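Local structure of Tol-Pal system protein TolB (Acinetobacter baumannii, 7MX5) at residues H4-K9 with N384-Q389; I136-R141 with Q153-D158; A363-N368 with E391-A396. The protein probably serves as the periplasmic component of the Tol-Pal system, which helps the outer membrane invaginate during cell division and keeps that membrane intact. All coordinates share one frame; numbering follows the deposited sequence. Where two conformers were deposited one is given.

Contact 1 of 3, residues H4-K9 with N384-Q389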
ATOM      1  N   HIS A   4      -2.177 -13.749   5.974  1.00 47.53           N
ATOM      2  CA  HIS A   4      -3.557 -13.822   6.424  1.00 61.52           C
ATOM      3  C   HIS A   4      -3.962 -12.507   7.074  1.00 56.78           C
ATOM      4  O   HIS A   4      -3.142 -11.813   7.679  1.00 53.09           O
ATOM      5  CB  HIS A   4      -3.748 -14.983   7.398  1.00 45.76           C
ATOM      6  CG  HIS A   4      -3.359 -16.309   6.826  1.00 60.13           C
ATOM      7  ND1 HIS A   4      -2.048 -16.725   6.744  1.00 68.40           N
ATOM      8  CD2 HIS A   4      -4.106 -17.305   6.296  1.00 64.15           C
ATOM      9  CE1 HIS A   4      -2.005 -17.925   6.190  1.00 67.71           C
ATOM     10  NE2 HIS A   4      -3.240 -18.300   5.911  1.00 73.61           N
ATOM     11  N   LEU A   5      -5.238 -12.165   6.938  1.00 55.68           N
ATOM     12  CA  LEU A   5      -5.724 -10.853   7.334  1.00 44.86           C
ATOM     13  C   LEU A   5      -6.196 -10.870   8.783  1.00 42.76           C
ATOM     14  O   LEU A   5      -6.958 -11.756   9.186  1.00 49.55           O
ATOM     15  CB  LEU A   5      -6.851 -10.406   6.402  1.00 48.76           C
ATOM     16  CG  LEU A   5      -7.209  -8.919   6.395  1.00 55.99           C
ATOM     17  CD1 LEU A   5      -8.111  -8.537   7.554  1.00 54.70           C
ATOM     18  CD2 LEU A   5      -5.924  -8.124   6.450  1.00 58.00           C
ATOM     19  N   GLU A   6      -5.742  -9.886   9.555  1.00 43.38           N
ATOM     20  CA  GLU A   6      -6.233  -9.633  10.902  1.00 51.54           C
ATOM     21  C   GLU A   6      -6.660  -8.177  11.013  1.00 47.01           C
ATOM     22  O   GLU A   6      -6.036  -7.293  10.420  1.00 63.28           O
ATOM     23  CB  GLU A   6      -5.169  -9.919  11.973  1.00 39.91           C
ATOM     24  CG  GLU A   6      -4.853 -11.382  12.218  1.00 50.90           C
ATOM     25  CD  GLU A   6      -3.676 -11.561  13.162  1.00 55.08           C
ATOM     26  OE1 GLU A   6      -3.224 -10.553  13.747  1.00 60.41           O
ATOM     27  OE2 GLU A   6      -3.205 -12.705  13.325  1.00 50.83           O
ATOM     28  N   ILE A   7      -7.727  -7.933  11.768  1.00 40.69           N
ATOM     29  CA  ILE A   7      -8.073  -6.593  12.231  1.00 46.67           C
ATOM     30  C   ILE A   7      -7.584  -6.474  13.667  1.00 53.47           C
ATOM     31  O   ILE A   7      -7.967  -7.274  14.529  1.00 47.32           O
ATOM     32  CB  ILE A   7      -9.582  -6.316  12.136  1.00 46.07           C
ATOM     33  CG1 ILE A   7     -10.110  -6.528  10.715  1.00 51.23           C
ATOM     34  CG2 ILE A   7      -9.884  -4.893  12.575  1.00 52.59           C
ATOM     35  CD1 ILE A   7      -9.265  -5.916   9.644  1.00 53.66           C
ATOM     36  N   ALA A   8      -6.732  -5.483  13.927  1.00 51.07           N
ATOM     37  CA  ALA A   8      -6.131  -5.301  15.243  1.00 51.24           C
ATOM     38  C   ALA A   8      -6.823  -4.218  16.060  1.00 53.80           C
ATOM     39  O   ALA A   8      -7.170  -4.445  17.222  1.00 55.42           O
ATOM     40  CB  ALA A   8      -4.640  -4.974  15.098  1.00 50.70           C
ATOM     41  N   LYS A   9      -7.030  -3.040  15.475  1.00 62.13           N
ATOM     42  CA  LYS A   9      -7.659  -1.915  16.164  1.00 56.80           C
ATOM     43  C   LYS A   9      -8.792  -1.396  15.283  1.00 63.55           C
ATOM     44  O   LYS A   9      -8.551  -0.692  14.300  1.00 55.71           O
ATOM     45  CB  LYS A   9      -6.643  -0.819  16.471  1.00 54.69           C
ATOM     46  CG  LYS A   9      -7.211   0.365  17.234  1.00 62.04           C
ATOM     47  CD  LYS A   9      -6.363   1.612  17.032  1.00 62.69           C
ATOM     48  CE  LYS A   9      -5.737   2.082  18.333  1.00 69.03           C
ATOM     49  NZ  LYS A   9      -5.001   3.364  18.153  1.00 69.60           N
ATOM     50  N   ASN A 384      -3.484  -6.115  10.360  1.00 45.01           N
ATOM     51  CA  ASN A 384      -2.280  -6.929  10.426  1.00 43.01           C
ATOM     52  C   ASN A 384      -2.277  -7.973   9.319  1.00 47.32           C
ATOM     53  O   ASN A 384      -3.291  -8.631   9.064  1.00 36.53           O
ATOM     54  CB  ASN A 384      -2.150  -7.611  11.789  1.00 49.58           C
ATOM     55  CG  ASN A 384      -1.639  -6.670  12.859  1.00 43.21           C
ATOM     56  OD1 ASN A 384      -0.892  -5.735  12.572  1.00 40.42           O
ATOM     57  ND2 ASN A 384      -2.036  -6.912  14.102  1.00 43.76           N
ATOM     58  N   LEU A 385      -1.123  -8.118   8.666  1.00 39.86           N
ATOM     59  CA  LEU A 385      -0.897  -9.121   7.628  1.00 49.50           C
ATOM     60  C   LEU A 385       0.268 -10.012   8.052  1.00 43.74           C
ATOM     61  O   LEU A 385       1.374  -9.905   7.505  1.00 39.03           O
ATOM     62  CB  LEU A 385      -0.609  -8.473   6.274  1.00 46.68           C
ATOM     63  CG  LEU A 385      -1.754  -7.919   5.419  1.00 47.08           C
ATOM     64  CD1 LEU A 385      -2.722  -9.027   5.027  1.00 45.30           C
ATOM     65  CD2 LEU A 385      -2.484  -6.771   6.104  1.00 51.60           C
ATOM     66  N   PRO A 386       0.061 -10.894   9.027  1.00 45.48           N
ATOM     67  CA  PRO A 386       1.150 -11.764   9.471  1.00 46.86           C
ATOM     68  C   PRO A 386       1.416 -12.895   8.490  1.00 50.08           C
ATOM     69  O   PRO A 386       0.555 -13.307   7.711  1.00 54.40           O
ATOM     70  CB  PRO A 386       0.653 -12.318  10.815  1.00 52.53           C
ATOM     71  CG  PRO A 386      -0.611 -11.584  11.130  1.00 47.45           C
ATOM     72  CD  PRO A 386      -1.149 -11.071   9.844  1.00 40.26           C
ATOM     73  N   SER A 387       2.646 -13.388   8.543  1.00 52.27           N
ATOM     74  CA  SER A 387       3.041 -14.572   7.803  1.00 53.65           C
ATOM     75  C   SER A 387       2.915 -15.806   8.688  1.00 58.75           C
ATOM     76  O   SER A 387       2.953 -15.726   9.918  1.00 57.52           O
ATOM     77  CB  SER A 387       4.476 -14.436   7.290  1.00 58.57           C
ATOM     78  OG  SER A 387       4.815 -15.508   6.427  1.00 58.54           O
ATOM     79  N   GLU A 388       2.750 -16.962   8.043  1.00 64.37           N
ATOM     80  CA  GLU A 388       2.731 -18.213   8.791  1.00 66.65           C
ATOM     81  C   GLU A 388       4.116 -18.563   9.318  1.00 69.66           C
ATOM     82  O   GLU A 388       4.237 -19.167  10.390  1.00 72.47           O
ATOM     83  CB  GLU A 388       2.193 -19.343   7.916  1.00 85.65           C
ATOM     84  CG  GLU A 388       0.701 -19.259   7.649  1.00 78.66           C
ATOM     85  CD  GLU A 388       0.052 -20.621   7.517  1.00 83.45           C
ATOM     86  OE1 GLU A 388       0.576 -21.592   8.105  1.00 88.16           O
ATOM     87  OE2 GLU A 388      -0.982 -20.725   6.824  1.00 85.49           O
ATOM     88  N   GLN A 389       5.162 -18.187   8.586  1.00 70.18           N
ATOM     89  CA  GLN A 389       6.529 -18.443   9.010  0.50 66.92           C
ATOM     90  C   GLN A 389       7.442 -17.404   8.378  1.00 58.53           C
ATOM     91  O   GLN A 389       7.196 -16.922   7.269  1.00 50.79           O
ATOM     92  CB  GLN A 389       6.983 -19.862   8.642  0.50 69.07           C
ATOM     93  CG  GLN A 389       6.852 -20.205   7.168  0.50 65.28           C
ATOM     94  CD  GLN A 389       5.462 -20.682   6.797  0.50 67.27           C
ATOM     95  OE1 GLN A 389       4.803 -21.378   7.571  0.50 65.39           O
ATOM     96  NE2 GLN A 389       5.008 -20.308   5.607  0.50 70.22           N
TER
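An N-terminal edge strand, 6-9, adds itself antiparallel to strand 382-386 of a propeller sheet, and Glu6 with Asn384 is the hydrogen-bonded pair that fixes the register. Glu6 N donates to Asn384 O at 2.8 Å, and Asn384 N donates back to Glu6 O at the same length. Further toward the chain start, His4 N reaches Pro386 O over a longer 3.3 Å. On one face of the sheet the Glu6 side chain leans against its neighbours: CB and OE1 both lie near Asn384 CB, and Glu6 CD sits 3.7 Å from Pro386 CG. The chain is extended beyond CG (chi2 173°), which carries the carboxylate out to that proline ring, while OE2 makes a salt bridge with Arg369. Asn384 sends OD1 to Ser373, and its ND2 comes within 3.4 Å of Ala8 CB. Behind the other face, Leu5 CD2 fits against both methyls of Leu385, the nearer being CD1 at 3.6 Å. At the far end the imidazole of His4 turns CE1 to Glu388 OE2, ring and carboxylate planes 46° apart. Farther along strand 6-9, Ala8 and Lys9 both face Arg382 in a classic bulge. The join therefore rests mainly on backbone bonds, with polar tips anchored on strand 369-376 and the start of the chain tied to a sheet formed near its end.

Contact 2 of 3, residues I136-R141 with Q153-D158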
ATOM      1  N   ILE A 136      -0.327  -5.229  -3.362  1.00 33.67           N
ATOM      2  CA  ILE A 136       0.775  -4.857  -2.485  1.00 37.66           C
ATOM      3  C   ILE A 136       1.901  -5.858  -2.686  1.00 37.20           C
ATOM      4  O   ILE A 136       1.685  -7.072  -2.586  1.00 37.86           O
ATOM      5  CB  ILE A 136       0.349  -4.821  -1.004  1.00 34.35           C
ATOM      6  CG1 ILE A 136      -0.789  -3.819  -0.793  1.00 34.48           C
ATOM      7  CG2 ILE A 136       1.538  -4.481  -0.116  1.00 23.74           C
ATOM      8  CD1 ILE A 136      -1.216  -3.679   0.653  1.00 41.19           C
ATOM      9  N   ALA A 137       3.097  -5.354  -2.974  1.00 34.86           N
ATOM     10  CA  ALA A 137       4.271  -6.199  -3.121  1.00 35.26           C
ATOM     11  C   ALA A 137       5.032  -6.277  -1.804  1.00 32.60           C
ATOM     12  O   ALA A 137       5.041  -5.329  -1.014  1.00 37.28           O
ATOM     13  CB  ALA A 137       5.187  -5.669  -4.223  1.00 34.64           C
ATOM     14  N   TYR A 138       5.675  -7.418  -1.575  1.00 31.88           N
ATOM     15  CA  TYR A 138       6.414  -7.646  -0.342  1.00 35.29           C
ATOM     16  C   TYR A 138       7.437  -8.746  -0.586  1.00 33.67           C
ATOM     17  O   TYR A 138       7.371  -9.475  -1.578  1.00 31.93           O
ATOM     18  CB  TYR A 138       5.474  -8.012   0.812  1.00 35.20           C
ATOM     19  CG  TYR A 138       4.558  -9.178   0.511  1.00 40.29           C
ATOM     20  CD1 TYR A 138       3.326  -8.979  -0.099  1.00 38.64           C
ATOM     21  CD2 TYR A 138       4.926 -10.477   0.833  1.00 42.93           C
ATOM     22  CE1 TYR A 138       2.487 -10.042  -0.379  1.00 39.62           C
ATOM     23  CE2 TYR A 138       4.094 -11.545   0.561  1.00 35.79           C
ATOM     24  CZ  TYR A 138       2.877 -11.322  -0.047  1.00 39.17           C
ATOM     25  OH  TYR A 138       2.046 -12.385  -0.322  1.00 37.38           O
ATOM     26  N   VAL A 139       8.387  -8.859   0.339  1.00 29.03           N
ATOM     27  CA  VAL A 139       9.445  -9.860   0.269  1.00 37.33           C
ATOM     28  C   VAL A 139       9.372 -10.719   1.522  1.00 42.63           C
ATOM     29  O   VAL A 139       9.560 -10.218   2.638  1.00 40.29           O
ATOM     30  CB  VAL A 139      10.836  -9.223   0.130  1.00 34.39           C
ATOM     31  CG1 VAL A 139      11.905 -10.304   0.082  1.00 31.40           C
ATOM     32  CG2 VAL A 139      10.898  -8.350  -1.112  1.00 38.28           C
ATOM     33  N   LEU A 140       9.100 -12.008   1.338  1.00 38.38           N
ATOM     34  CA  LEU A 140       9.092 -12.963   2.436  1.00 38.06           C
ATOM     35  C   LEU A 140      10.503 -13.493   2.655  1.00 41.17           C
ATOM     36  O   LEU A 140      11.135 -13.997   1.720  1.00 40.72           O
ATOM     37  CB  LEU A 140       8.131 -14.117   2.147  1.00 34.90           C
ATOM     38  CG  LEU A 140       6.644 -13.770   2.068  1.00 50.27           C
ATOM     39  CD1 LEU A 140       5.830 -14.989   1.664  1.00 45.61           C
ATOM     40  CD2 LEU A 140       6.156 -13.214   3.395  1.00 44.07           C
ATOM     41  N   ARG A 141      10.993 -13.372   3.885  1.00 39.56           N
ATOM     42  CA  ARG A 141      12.317 -13.851   4.260  1.00 32.23           C
ATOM     43  C   ARG A 141      12.160 -15.025   5.215  1.00 42.83           C
ATOM     44  O   ARG A 141      11.561 -14.883   6.286  1.00 32.66           O
ATOM     45  CB  ARG A 141      13.142 -12.740   4.908  1.00 40.81           C
ATOM     46  CG  ARG A 141      13.343 -11.520   4.029  1.00 42.05           C
ATOM     47  CD  ARG A 141      14.248 -10.507   4.708  1.00 46.01           C
ATOM     48  NE  ARG A 141      14.371  -9.276   3.939  1.00 43.89           N
ATOM     49  CZ  ARG A 141      15.110  -8.237   4.305  1.00 37.53           C
ATOM     50  NH1 ARG A 141      15.813  -8.251   5.425  1.00 44.63           N
ATOM     51  NH2 ARG A 141      15.143  -7.159   3.527  1.00 45.50           N
ATOM     52  N   GLN A 153       6.730 -11.384  -3.652  1.00 36.53           N
ATOM     53  CA  GLN A 153       5.337 -11.716  -3.898  1.00 39.94           C
ATOM     54  C   GLN A 153       4.516 -10.448  -4.071  1.00 45.15           C
ATOM     55  O   GLN A 153       4.869  -9.382  -3.560  1.00 36.01           O
ATOM     56  CB  GLN A 153       4.746 -12.551  -2.754  1.00 33.94           C
ATOM     57  CG  GLN A 153       5.164 -14.008  -2.761  1.00 43.81           C
ATOM     58  CD  GLN A 153       4.164 -14.898  -2.052  1.00 53.87           C
ATOM     59  OE1 GLN A 153       3.450 -14.455  -1.151  1.00 43.73           O
ATOM     60  NE2 GLN A 153       4.107 -16.162  -2.456  1.00 40.53           N
ATOM     61  N   ILE A 154       3.415 -10.581  -4.806  1.00 41.44           N
ATOM     62  CA  ILE A 154       2.424  -9.524  -4.961  1.00 39.91           C
ATOM     63  C   ILE A 154       1.062 -10.121  -4.639  1.00 39.14           C
ATOM     64  O   ILE A 154       0.680 -11.149  -5.210  1.00 42.66           O
ATOM     65  CB  ILE A 154       2.433  -8.923  -6.380  1.00 34.24           C
ATOM     66  CG1 ILE A 154       3.794  -8.303  -6.692  1.00 33.53           C
ATOM     67  CG2 ILE A 154       1.342  -7.878  -6.518  1.00 35.51           C
ATOM     68  CD1 ILE A 154       3.929  -7.825  -8.124  1.00 39.93           C
ATOM     69  N   ALA A 155       0.337  -9.486  -3.722  1.00 38.69           N
ATOM     70  CA  ALA A 155      -0.956  -9.985  -3.284  1.00 44.41           C
ATOM     71  C   ALA A 155      -1.947  -8.833  -3.220  1.00 40.10           C
ATOM     72  O   ALA A 155      -1.584  -7.661  -3.358  1.00 36.02           O
ATOM     73  CB  ALA A 155      -0.856 -10.683  -1.921  1.00 33.67           C
ATOM     74  N   ASP A 156      -3.214  -9.181  -3.010  1.00 36.96           N
ATOM     75  CA  ASP A 156      -4.251  -8.177  -2.844  1.00 32.98           C
ATOM     76  C   ASP A 156      -4.051  -7.424  -1.530  1.00 38.21           C
ATOM     77  O   ASP A 156      -3.204  -7.770  -0.701  1.00 26.40           O
ATOM     78  CB  ASP A 156      -5.633  -8.827  -2.887  1.00 33.21           C
ATOM     79  CG  ASP A 156      -5.935  -9.468  -4.226  1.00 37.28           C
ATOM     80  OD1 ASP A 156      -5.372  -9.010  -5.243  1.00 41.11           O
ATOM     81  OD2 ASP A 156      -6.731 -10.429  -4.263  1.00 39.81           O
ATOM     82  N   THR A 157      -4.857  -6.376  -1.340  1.00 32.19           N
ATOM     83  CA  THR A 157      -4.732  -5.550  -0.145  1.00 32.38           C
ATOM     84  C   THR A 157      -5.101  -6.304   1.126  1.00 35.65           C
ATOM     85  O   THR A 157      -4.769  -5.840   2.222  1.00 40.46           O
ATOM     86  CB  THR A 157      -5.596  -4.296  -0.279  1.00 38.96           C
ATOM     87  OG1 THR A 157      -6.982  -4.661  -0.278  1.00 37.39           O
ATOM     88  CG2 THR A 157      -5.268  -3.565  -1.572  1.00 35.38           C
ATOM     89  N   ASP A 158      -5.775  -7.448   1.010  1.00 32.62           N
ATOM     90  CA  ASP A 158      -6.072  -8.299   2.153  1.00 34.64           C
ATOM     91  C   ASP A 158      -5.142  -9.503   2.239  1.00 36.98           C
ATOM     92  O   ASP A 158      -5.351 -10.376   3.087  1.00 34.76           O
ATOM     93  CB  ASP A 158      -7.531  -8.762   2.109  1.00 37.68           C
ATOM     94  CG  ASP A 158      -7.869  -9.529   0.842  1.00 44.19           C
ATOM     95  OD1 ASP A 158      -7.002  -9.638  -0.051  1.00 39.07           O
ATOM     96  OD2 ASP A 158      -9.010 -10.027   0.739  1.00 41.75           O
TER
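Tyr138 and Gln153 face each other as a hydrogen-bonded pair in the hairpin of strands 135-141 and 150-156, their side chains on the same face of the sheet. From CB of Tyr138, chi1 of 54° sets CG between the backbone N and the carbonyl carbon, and the ring lies across strand 150-156. Near its base CD1 has Gln153 O 3.8 Å away, over one face; farther out CE2 and CZ lie against Gln153 CB, each at 3.5 Å. At the edge of the ring, CE1 meets Ala155 CB at 3.7 Å. At the tip, OH donates to Gln153 OE1 over a short 2.6 Å, with ring and amide planes 74° apart. Leu140 CD1 packs beside that same amide oxygen, and Gln153 NE2 bonds to Thr164 OG1 on the next strand. Ile136 and Ala155 exchange two backbone bonds, the shorter from Ile136 N to Ala155 O at 2.7 Å. Between these pairs Ala137 CB touches Ile154 CG1 on the other face, where Trp177 and Ile184 cover both. The donor of the buried phenol is thus satisfied by Gln153 OE1, and NE2 by Thr164, so the amide links the hairpin to strand 163-168.

Contact 3 of 3, residues A363-N368 with E391-A396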
ATOM      1  N   ALA A 363       6.381  -2.644   7.587  1.00 34.47           N
ATOM      2  CA  ALA A 363       6.840  -3.912   8.137  1.00 35.15           C
ATOM      3  C   ALA A 363       7.266  -3.717   9.585  1.00 35.94           C
ATOM      4  O   ALA A 363       8.014  -2.783   9.896  1.00 29.48           O
ATOM      5  CB  ALA A 363       7.997  -4.479   7.314  1.00 31.61           C
ATOM      6  N   THR A 364       6.791  -4.595  10.463  1.00 37.37           N
ATOM      7  CA  THR A 364       7.115  -4.527  11.882  1.00 38.83           C
ATOM      8  C   THR A 364       7.118  -5.944  12.444  1.00 36.40           C
ATOM      9  O   THR A 364       6.986  -6.925  11.705  1.00 33.38           O
ATOM     10  CB  THR A 364       6.128  -3.615  12.623  1.00 37.92           C
ATOM     11  OG1 THR A 364       6.456  -3.587  14.019  1.00 43.66           O
ATOM     12  CG2 THR A 364       4.706  -4.120  12.452  1.00 31.16           C
ATOM     13  N   ARG A 365       7.273  -6.050  13.763  1.00 42.83           N
ATOM     14  CA  ARG A 365       7.295  -7.339  14.444  1.00 42.46           C
ATOM     15  C   ARG A 365       6.431  -7.263  15.691  1.00 35.46           C
ATOM     16  O   ARG A 365       6.602  -6.361  16.516  1.00 55.02           O
ATOM     17  CB  ARG A 365       8.725  -7.746  14.822  1.00 39.92           C
ATOM     18  CG  ARG A 365       9.611  -8.094  13.638  1.00 38.86           C
ATOM     19  CD  ARG A 365      11.071  -8.178  14.053  1.00 52.90           C
ATOM     20  NE  ARG A 365      11.954  -8.383  12.910  1.00 61.82           N
ATOM     21  CZ  ARG A 365      13.267  -8.538  12.998  1.00 47.14           C
ATOM     22  NH1 ARG A 365      13.889  -8.518  14.165  1.00 50.72           N
ATOM     23  NH2 ARG A 365      13.974  -8.717  11.886  1.00 44.43           N
ATOM     24  N   GLU A 366       5.505  -8.210  15.823  1.00 49.90           N
ATOM     25  CA  GLU A 366       4.636  -8.316  16.989  1.00 43.27           C
ATOM     26  C   GLU A 366       4.744  -9.732  17.529  1.00 46.82           C
ATOM     27  O   GLU A 366       4.490 -10.695  16.798  1.00 48.99           O
ATOM     28  CB  GLU A 366       3.186  -7.977  16.634  1.00 45.48           C
ATOM     29  CG  GLU A 366       2.377  -7.415  17.789  1.00 57.39           C
ATOM     30  CD  GLU A 366       1.082  -6.777  17.329  1.00 57.59           C
ATOM     31  OE1 GLU A 366       1.148  -5.769  16.595  1.00 60.39           O
ATOM     32  OE2 GLU A 366       0.001  -7.283  17.697  1.00 56.39           O
ATOM     33  N   GLY A 367       5.115  -9.857  18.797  1.00 41.15           N
ATOM     34  CA  GLY A 367       5.409 -11.175  19.333  1.00 50.04           C
ATOM     35  C   GLY A 367       6.653 -11.728  18.664  1.00 46.13           C
ATOM     36  O   GLY A 367       7.669 -11.039  18.532  1.00 51.28           O
ATOM     37  N   ASN A 368       6.577 -12.981  18.224  1.00 41.99           N
ATOM     38  CA  ASN A 368       7.655 -13.607  17.475  1.00 44.33           C
ATOM     39  C   ASN A 368       7.426 -13.548  15.970  1.00 40.64           C
ATOM     40  O   ASN A 368       8.200 -14.140  15.210  1.00 52.88           O
ATOM     41  CB  ASN A 368       7.833 -15.060  17.921  1.00 40.33           C
ATOM     42  CG  ASN A 368       6.663 -15.942  17.522  1.00 49.81           C
ATOM     43  OD1 ASN A 368       5.554 -15.456  17.291  1.00 41.32           O
ATOM     44  ND2 ASN A 368       6.906 -17.244  17.439  1.00 43.29           N
ATOM     45  N   GLU A 391       9.458 -13.687   8.148  1.00 38.03           N
ATOM     46  CA  GLU A 391       9.104 -12.284   8.289  1.00 45.23           C
ATOM     47  C   GLU A 391       8.767 -11.691   6.928  1.00 38.76           C
ATOM     48  O   GLU A 391       9.215 -12.174   5.886  1.00 38.27           O
ATOM     49  CB  GLU A 391      10.236 -11.478   8.945  1.00 39.74           C
ATOM     50  CG  GLU A 391      11.502 -11.389   8.109  1.00 47.74           C
ATOM     51  CD  GLU A 391      12.625 -10.670   8.829  1.00 48.87           C
ATOM     52  OE1 GLU A 391      12.329  -9.838   9.712  1.00 51.02           O
ATOM     53  OE2 GLU A 391      13.805 -10.935   8.511  1.00 56.54           O
ATOM     54  N   VAL A 392       7.963 -10.631   6.956  1.00 34.66           N
ATOM     55  CA  VAL A 392       7.567  -9.889   5.765  1.00 38.37           C
ATOM     56  C   VAL A 392       8.231  -8.521   5.824  1.00 33.80           C
ATOM     57  O   VAL A 392       8.155  -7.833   6.849  1.00 42.51           O
ATOM     58  CB  VAL A 392       6.038  -9.754   5.664  1.00 42.86           C
ATOM     59  CG1 VAL A 392       5.606  -9.716   4.209  1.00 33.72           C
ATOM     60  CG2 VAL A 392       5.357 -10.893   6.405  1.00 44.08           C
ATOM     61  N   ARG A 393       8.881  -8.128   4.730  1.00 34.21           N
ATOM     62  CA  ARG A 393       9.674  -6.907   4.714  1.00 39.75           C
ATOM     63  C   ARG A 393       9.423  -6.125   3.433  1.00 30.07           C
ATOM     64  O   ARG A 393       9.024  -6.678   2.405  1.00 33.05           O
ATOM     65  CB  ARG A 393      11.175  -7.206   4.845  1.00 36.96           C
ATOM     66  CG  ARG A 393      11.527  -8.184   5.953  1.00 46.96           C
ATOM     67  CD  ARG A 393      11.669  -7.467   7.280  1.00 33.85           C
ATOM     68  NE  ARG A 393      12.441  -6.238   7.146  1.00 36.86           N
ATOM     69  CZ  ARG A 393      13.682  -6.084   7.586  1.00 49.42           C
ATOM     70  NH1 ARG A 393      14.322  -7.065   8.202  1.00 48.53           N
ATOM     71  NH2 ARG A 393      14.295  -4.919   7.403  1.00 48.16           N
ATOM     72  N   GLU A 394       9.669  -4.817   3.521  1.00 33.62           N
ATOM     73  CA  GLU A 394       9.705  -3.881   2.401  1.00 28.37           C
ATOM     74  C   GLU A 394       8.436  -3.927   1.558  1.00 31.33           C
ATOM     75  O   GLU A 394       8.488  -4.328   0.387  1.00 32.59           O
ATOM     76  CB  GLU A 394      10.929  -4.166   1.530  1.00 35.50           C
ATOM     77  CG  GLU A 394      12.173  -3.399   1.950  1.00 37.67           C
ATOM     78  CD  GLU A 394      13.449  -3.992   1.383  1.00 43.67           C
ATOM     79  OE1 GLU A 394      13.476  -5.214   1.119  1.00 33.06           O
ATOM     80  OE2 GLU A 394      14.427  -3.237   1.201  1.00 39.78           O
ATOM     81  N   PRO A 395       7.291  -3.519   2.096  1.00 27.99           N
ATOM     82  CA  PRO A 395       6.070  -3.482   1.288  1.00 31.55           C
ATOM     83  C   PRO A 395       6.051  -2.277   0.359  1.00 26.80           C
ATOM     84  O   PRO A 395       6.708  -1.261   0.590  1.00 35.96           O
ATOM     85  CB  PRO A 395       4.958  -3.386   2.336  1.00 41.19           C
ATOM     86  CG  PRO A 395       5.596  -2.658   3.466  1.00 33.97           C
ATOM     87  CD  PRO A 395       7.043  -3.088   3.484  1.00 32.88           C
ATOM     88  N   ALA A 396       5.275  -2.412  -0.715  1.00 31.16           N
ATOM     89  CA  ALA A 396       5.122  -1.336  -1.691  1.00 32.81           C
ATOM     90  C   ALA A 396       3.717  -1.413  -2.270  1.00 37.53           C
ATOM     91  O   ALA A 396       3.421  -2.312  -3.062  1.00 31.38           O
ATOM     92  CB  ALA A 396       6.177  -1.432  -2.790  1.00 27.82           C
TER
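The strand segments 363-366 and 391-396 run at 155° to one another with axes 6.5 Å apart, nearly antiparallel but joined by side chains, since no backbone hydrogen bond spans the two segments. Arg365 carries the polar half of the contact. Its chain is extended from CG to NE, and in a salt bridge its NH2 donates to Glu391 OE1 at 2.9 Å. The acceptor uses its syn lone pair, and it lies 23° out of the guanidinium plane, the two flat groups being turned 40° from each other. From within its own strand, Arg393 NH1 makes a long salt bridge, 3.7 Å, to Glu391 OE1. Its bent chain leaves NH2 for a salt bridge with Glu349. At the other end Ala363 CB points at the backbone of strand 391-397, 3.4 Å from Val392 O and 3.9 Å from Arg393 CA. Pro395 CD touches Ala363 CB at 4.2 Å. The two guanidinium groups approach to 4.1 Å between Arg365 NH2 and Arg393 NH1. One glutamate oxygen shared by two like charges probably offsets their repulsion, and Glu349 would help balance Arg393, which also has Arg141 close by, so the network ties neighbouring propeller sheets together at their partly exposed margin.

The three contacts cluster where the ends of the chain meet the propeller, their centres 10 to 12 Å apart. Contact 2 falls between the two segments of contact 1 along the chain and closes before contact 3 opens, while contacts 1 and 3 interleave. Strand 391-397, from contact 3, lies next to strand 135-141 of contact 2 in a four-stranded sheet, so the last strand closes the blade begun by that hairpin, the usual way a propeller ring is sealed. Contacts 1 and 3 share the preceding sheet, holding strands 6-9, 382-386 and 359-366. Val392 bridges all three contacts, packing on Ser387, Tyr138 and Leu140. Contact 1 thus places the N-terminal strand beside the ring closure made at contacts 2 and 3.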